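Local coordinates for protein beta-fructofuranosidase (Arthrobacter, PDB 3WPU) that is a single-chain enzyme of the levansucrase/invertase family, built around a five-bladed beta-propeller whose blades and loops are joined by contacts distant in sequence, at residues T81-N86 with T249-A254; P45-S50 with I438-D443. All blocks are in the same frame, centred on the assembly; numbering follows the deposited sequence.

Contact 1 (T81-N86 with T249-A254); sequences TDEDAN and TFEDPA
E83 and F250 bring two backbones together, their CA atoms 4.6 Å apart, and just beyond this closest approach E251 N donates a nearly straight hydrogen bond to E83 O (2.9 Å, 171°). The contact illustrates how a beta-propeller ties separate sheets together through their loops: 81-86 follows strand 72-81 of one sheet, whereas T249 and F250 belong to the outermost strand 245-250 of another. The donor lies in the plane of the E83 carbonyl and meets a lone pair. That carbonyl is presented by a type I beta turn from D82 to A85, reinforced by an Asx turn, D84 N to D82 OD1, and by N86 N, which reaches the same oxygen from the opposite face of the carboxylate. The other oxygen, D82 OD2, receives N86 ND2 on its syn lone pair and is also bound by Y88 OH, which helps fix the carboxylate's rotation.

The side chains of E83 and E251 run alongside each other in the same direction. E83 CB packs on E251 CB at 3.8 Å, and E83 CG, placed over the main chain between N and the carbonyl carbon (chi1 74°), rests on the same E251 CB. Their carboxylates are turned almost perpendicular, 84° apart, and E251 OE2 is held by the backbone N of G257. F250 meets E83 O with its CA and CB, while its ring leads away to F260, V262 and I342. Water extends the join along both flanks. One molecule donates to D82 O and T249 O, at 2.8 Å each. Another does the same for side chain and backbone, giving its protons to D84 OD1 and E251 O, each 2.7 Å away.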
loop_
_atom_site.group_PDB
_atom_site.type_symbol
_atom_site.label_atom_id
_atom_site.label_comp_id
_atom_site.label_asym_id
_atom_site.label_seq_id
_atom_site.Cartn_x
_atom_site.Cartn_y
_atom_site.Cartn_z
ATOM N N THR A 81 -4.520 -5.564 10.843
ATOM C CA THR A 81 -4.147 -6.858 10.317
ATOM C C THR A 81 -3.469 -7.733 11.335
ATOM O O THR A 81 -2.988 -7.257 12.349
ATOM C CB THR A 81 -3.207 -6.720 9.104
ATOM O OG1 THR A 81 -2.061 -5.918 9.441
ATOM C CG2 THR A 81 -3.939 -6.051 7.950
ATOM N N ASP A 82 -3.434 -9.015 11.015
ATOM C CA ASP A 82 -2.563 -9.954 11.725
ATOM C C ASP A 82 -1.355 -10.307 10.870
ATOM O O ASP A 82 -1.077 -9.670 9.860
ATOM C CB ASP A 82 -3.373 -11.171 12.188
ATOM C CG ASP A 82 -3.905 -12.011 11.041
ATOM O OD1 ASP A 82 -3.437 -11.855 9.894
ATOM O OD2 ASP A 82 -4.797 -12.878 11.288
ATOM N N GLU A 83 -0.606 -11.329 11.276
ATOM C CA GLU A 83 0.621 -11.679 10.577
ATOM C C GLU A 83 0.403 -12.307 9.202
ATOM O O GLU A 83 1.352 -12.467 8.435
ATOM C CB GLU A 83 1.463 -12.613 11.448
ATOM C CG GLU A 83 0.933 -14.028 11.549
ATOM C CD GLU A 83 -0.137 -14.239 12.612
ATOM O OE1 GLU A 83 -0.743 -13.261 13.109
ATOM O OE2 GLU A 83 -0.375 -15.418 12.949
ATOM N N ASP A 84 -0.852 -12.671 8.910
ATOM C CA ASP A 84 -1.248 -13.280 7.640
ATOM C C ASP A 84 -2.006 -12.289 6.775
ATOM O O ASP A 84 -2.564 -12.665 5.742
ATOM C CB ASP A 84 -2.189 -14.443 7.878
ATOM C CG ASP A 84 -1.546 -15.592 8.620
ATOM O OD1 ASP A 84 -0.310 -15.685 8.652
ATOM O OD2 ASP A 84 -2.324 -16.408 9.171
ATOM N N ALA A 85 -2.042 -11.049 7.243
ATOM C CA ALA A 85 -2.744 -9.921 6.563
ATOM C C ALA A 85 -4.274 -10.069 6.531
ATOM O O ALA A 85 -4.981 -9.335 5.818
ATOM C CB ALA A 85 -2.156 -9.664 5.173
ATOM N N ASN A 86 -4.824 -10.950 7.369
ATOM C CA ASN A 86 -6.254 -10.939 7.599
ATOM C C ASN A 86 -6.621 -9.594 8.194
ATOM O O ASN A 86 -5.793 -8.982 8.890
ATOM C CB ASN A 86 -6.663 -12.027 8.581
ATOM C CG ASN A 86 -6.454 -13.400 8.029
ATOM O OD1 ASN A 86 -6.915 -13.705 6.941
ATOM N ND2 ASN A 86 -5.735 -14.251 8.781
ATOM N N THR A 249 4.403 -5.209 7.674
ATOM C CA THR A 249 4.965 -6.384 8.405
ATOM C C THR A 249 4.134 -7.632 8.195
ATOM O O THR A 249 2.929 -7.563 7.917
ATOM C CB THR A 249 5.134 -6.132 9.928
ATOM O OG1 THR A 249 3.879 -6.264 10.624
ATOM C CG2 THR A 249 5.814 -4.797 10.217
ATOM N N PHE A 250 4.758 -8.809 8.374
ATOM C CA PHE A 250 4.090 -10.036 8.049
ATOM C C PHE A 250 4.937 -11.199 8.541
ATOM O O PHE A 250 6.120 -11.024 8.809
ATOM C CB PHE A 250 3.916 -10.204 6.536
ATOM C CG PHE A 250 5.200 -10.122 5.759
ATOM C CD1 PHE A 250 5.874 -11.280 5.370
ATOM C CD2 PHE A 250 5.773 -8.882 5.429
ATOM C CE1 PHE A 250 7.045 -11.205 4.647
ATOM C CE2 PHE A 250 6.941 -8.813 4.713
ATOM C CZ PHE A 250 7.589 -9.972 4.324
ATOM N N GLU A 251 4.283 -12.340 8.663
ATOM C CA GLU A 251 4.967 -13.610 8.777
ATOM C C GLU A 251 4.967 -14.286 7.417
ATOM O O GLU A 251 3.946 -14.347 6.725
ATOM C CB GLU A 251 4.249 -14.508 9.776
ATOM C CG GLU A 251 4.975 -15.821 10.054
ATOM C CD GLU A 251 4.167 -16.735 10.961
ATOM O OE1 GLU A 251 3.160 -17.296 10.501
ATOM O OE2 GLU A 251 4.578 -16.931 12.109
ATOM N N ASP A 252 6.123 -14.828 7.059
ATOM C CA ASP A 252 6.299 -15.646 5.878
ATOM C C ASP A 252 5.968 -17.090 6.262
ATOM O O ASP A 252 6.578 -17.602 7.197
ATOM C CB ASP A 252 7.753 -15.527 5.445
ATOM C CG ASP A 252 8.092 -16.365 4.233
ATOM O OD1 ASP A 252 7.183 -16.908 3.568
ATOM O OD2 ASP A 252 9.301 -16.447 3.972
ATOM N N PRO A 253 5.030 -17.741 5.552
ATOM C CA PRO A 253 4.708 -19.147 5.866
ATOM C C PRO A 253 5.953 -20.046 5.841
ATOM O O PRO A 253 6.035 -21.048 6.594
ATOM C CB PRO A 253 3.706 -19.539 4.768
ATOM C CG PRO A 253 3.084 -18.246 4.345
ATOM C CD PRO A 253 4.130 -17.192 4.527
ATOM N N ALA A 254 6.933 -19.687 5.021
ATOM C CA ALA A 254 8.189 -20.450 4.917
ATOM C C ALA A 254 9.134 -20.216 6.089
ATOM O O ALA A 254 10.136 -20.938 6.231
ATOM C CB ALA A 254 8.893 -20.151 3.605
HETATM O O HOH W 1 0.317 -5.582 7.846
HETATM O O HOH W 2 0.436 -8.787 7.620
HETATM O O HOH W 3 1.490 -15.541 6.703
HETATM O O HOH W 4 0.350 -17.613 10.650
#

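Contact 2 (P45-S50 with I438-D443); sequences PSRENS and IGTHDD
Two beta turns on the surface of the propeller fold meet through the side chains of R47, T440 and H441, an example of loops joined by one long side chain while their backbones stay well apart. The nearest CA atoms, those of R47 and T440, are 8.8 Å from each other. R47 occupies the third position of a type II turn from P45 to E48, with the positive phi (68°) that this position requires; its chain is extended from CG to NE and carries the guanidinium across to the type I turn from T440 to D443. There T440 CG2 sits over one guanidinium face, 4.0 Å from R47 NH1 and displaced toward the rim. R47 NH2 comes to the edge of the H441 imidazole, 3.4 Å from H441 CD2, with the two planes inclined by 48°. A water lying in both planes bridges the groups: it accepts from R47 NH2 at 2.9 Å and is hydrogen-bonded to H441 NE2 at 2.6 Å.

F411 completes the arrangement from outside the two turns. Its carbonyl oxygen binds R47 NE, and its ring takes part in a cation-pi interaction with R47 and also meets the H441 ring. The receiving turn is braced within itself. T440 and D443 exchange backbone hydrogen bonds in both directions, and G439 before them adopts backbone angles that call for glycine. D442 OD1 lies over a face of the H441 ring, near its rim, and accepts a hydrogen bond from T440 OG1 at 3.2 Å.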
loop_
_atom_site.group_PDB
_atom_site.type_symbol
_atom_site.label_atom_id
_atom_site.label_comp_id
_atom_site.label_asym_id
_atom_site.label_seq_id
_atom_site.Cartn_x
_atom_site.Cartn_y
_atom_site.Cartn_z
ATOM N N PRO A 45 -7.839 6.002 -29.656
ATOM C CA PRO A 45 -7.918 7.445 -29.895
ATOM C C PRO A 45 -7.937 8.308 -28.623
ATOM O O PRO A 45 -8.003 7.787 -27.494
ATOM C CB PRO A 45 -9.231 7.601 -30.660
ATOM C CG PRO A 45 -10.040 6.412 -30.365
ATOM C CD PRO A 45 -9.120 5.312 -29.872
ATOM N N SER A 46 -7.872 9.624 -28.834
ATOM C CA SER A 46 -7.910 10.623 -27.779
ATOM C C SER A 46 -8.858 10.255 -26.639
ATOM O O SER A 46 -10.027 9.938 -26.858
ATOM C CB SER A 46 -8.348 11.984 -28.369
ATOM O OG SER A 46 -8.295 12.989 -27.375
ATOM N N ARG A 47 -8.318 10.288 -25.419
ATOM C CA ARG A 47 -9.054 10.048 -24.164
ATOM C C ARG A 47 -9.587 8.628 -23.914
ATOM O O ARG A 47 -10.263 8.404 -22.913
ATOM C CB ARG A 47 -10.194 11.058 -24.013
ATOM C CG ARG A 47 -9.732 12.489 -24.149
ATOM C CD ARG A 47 -10.791 13.473 -23.707
ATOM N NE ARG A 47 -10.245 14.817 -23.729
ATOM C CZ ARG A 47 -10.980 15.925 -23.778
ATOM N NH1 ARG A 47 -12.307 15.854 -23.791
ATOM N NH2 ARG A 47 -10.381 17.107 -23.810
ATOM N N GLU A 48 -9.295 7.673 -24.795
ATOM C CA GLU A 48 -9.690 6.292 -24.585
ATOM C C GLU A 48 -8.520 5.529 -23.992
ATOM O O GLU A 48 -7.380 5.915 -24.191
ATOM C CB GLU A 48 -10.136 5.658 -25.888
ATOM C CG GLU A 48 -11.332 6.411 -26.472
ATOM C CD GLU A 48 -12.064 5.661 -27.562
ATOM O OE1 GLU A 48 -12.951 6.298 -28.195
ATOM O OE2 GLU A 48 -11.766 4.467 -27.799
ATOM N N ASN A 49 -8.825 4.495 -23.224
ATOM C CA ASN A 49 -7.808 3.590 -22.671
ATOM C C ASN A 49 -7.091 2.818 -23.776
ATOM O O ASN A 49 -7.739 2.290 -24.682
ATOM C CB ASN A 49 -8.521 2.621 -21.741
ATOM C CG ASN A 49 -7.578 1.709 -21.001
ATOM O OD1 ASN A 49 -6.433 2.048 -20.730
ATOM N ND2 ASN A 49 -8.085 0.551 -20.642
ATOM N N SER A 50 -5.758 2.753 -23.695
ATOM C CA SER A 50 -4.953 1.962 -24.626
ATOM C C SER A 50 -4.457 0.646 -24.030
ATOM O O SER A 50 -3.850 -0.143 -24.755
ATOM C CB SER A 50 -3.748 2.755 -25.136
ATOM O OG SER A 50 -2.731 2.935 -24.154
ATOM N N ILE A 438 -10.285 12.981 -10.991
ATOM C CA ILE A 438 -11.099 12.420 -12.061
ATOM C C ILE A 438 -11.584 13.593 -12.886
ATOM O O ILE A 438 -12.079 14.556 -12.320
ATOM C CB ILE A 438 -12.313 11.618 -11.556
ATOM C CG1 ILE A 438 -11.828 10.421 -10.724
ATOM C CG2 ILE A 438 -13.151 11.133 -12.725
ATOM C CD1 ILE A 438 -12.937 9.629 -10.057
ATOM N N GLY A 439 -11.384 13.504 -14.189
ATOM C CA GLY A 439 -11.905 14.537 -15.096
ATOM C C GLY A 439 -10.943 14.955 -16.175
ATOM O O GLY A 439 -9.806 14.500 -16.249
ATOM N N THR A 440 -11.429 15.852 -17.035
ATOM C CA THR A 440 -10.666 16.326 -18.167
ATOM C C THR A 440 -10.027 17.659 -17.800
ATOM O O THR A 440 -10.265 18.189 -16.707
ATOM C CB THR A 440 -11.586 16.491 -19.395
ATOM O OG1 THR A 440 -12.746 17.230 -19.007
ATOM C CG2 THR A 440 -12.035 15.154 -19.906
ATOM N N HIS A 441 -9.221 18.198 -18.716
ATOM C CA HIS A 441 -8.414 19.396 -18.470
ATOM C C HIS A 441 -9.240 20.601 -17.980
ATOM O O HIS A 441 -8.772 21.373 -17.146
ATOM C CB HIS A 441 -7.648 19.768 -19.744
ATOM C CG HIS A 441 -8.534 20.225 -20.857
ATOM N ND1 HIS A 441 -8.696 21.554 -21.177
ATOM C CD2 HIS A 441 -9.346 19.534 -21.691
ATOM C CE1 HIS A 441 -9.554 21.663 -22.175
ATOM N NE2 HIS A 441 -9.968 20.453 -22.502
ATOM N N ASP A 442 -10.458 20.741 -18.486
ATOM C CA ASP A 442 -11.344 21.862 -18.128
ATOM C C ASP A 442 -12.477 21.475 -17.163
ATOM O O ASP A 442 -13.376 22.270 -16.890
ATOM C CB ASP A 442 -11.945 22.475 -19.398
ATOM C CG ASP A 442 -12.719 21.465 -20.229
ATOM O OD1 ASP A 442 -12.622 20.236 -19.969
ATOM O OD2 ASP A 442 -13.421 21.904 -21.168
ATOM N N ASP A 443 -12.433 20.261 -16.624
ATOM C CA ASP A 443 -13.556 19.739 -15.862
ATOM C C ASP A 443 -13.092 18.550 -15.031
ATOM O O ASP A 443 -13.451 17.399 -15.314
ATOM C CB ASP A 443 -14.687 19.313 -16.793
ATOM C CG ASP A 443 -15.862 18.705 -16.054
ATOM O OD1 ASP A 443 -16.162 19.124 -14.926
ATOM O OD2 ASP A 443 -16.485 17.780 -16.612
HETATM O O HOH W 5 -11.903 19.547 -23.996
#

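The two contacts do not touch: their centres are 39 Å apart, their nearest atoms about 26 Å, and they lie on opposite sides of the chain's centre. Along the sequence contact 1 is nested within the long loop closed by contact 2. Contact 1, centred 15 Å from the middle of the chain, is partly buried and relies on a direct backbone bond between a turn and the chain at the end of a strand; contact 2, at 26 Å, is a surface meeting of loops that relies on side chains and a shared water. Together they exemplify two ways in which a propeller joins distant sequence, with water bridging the segments in both.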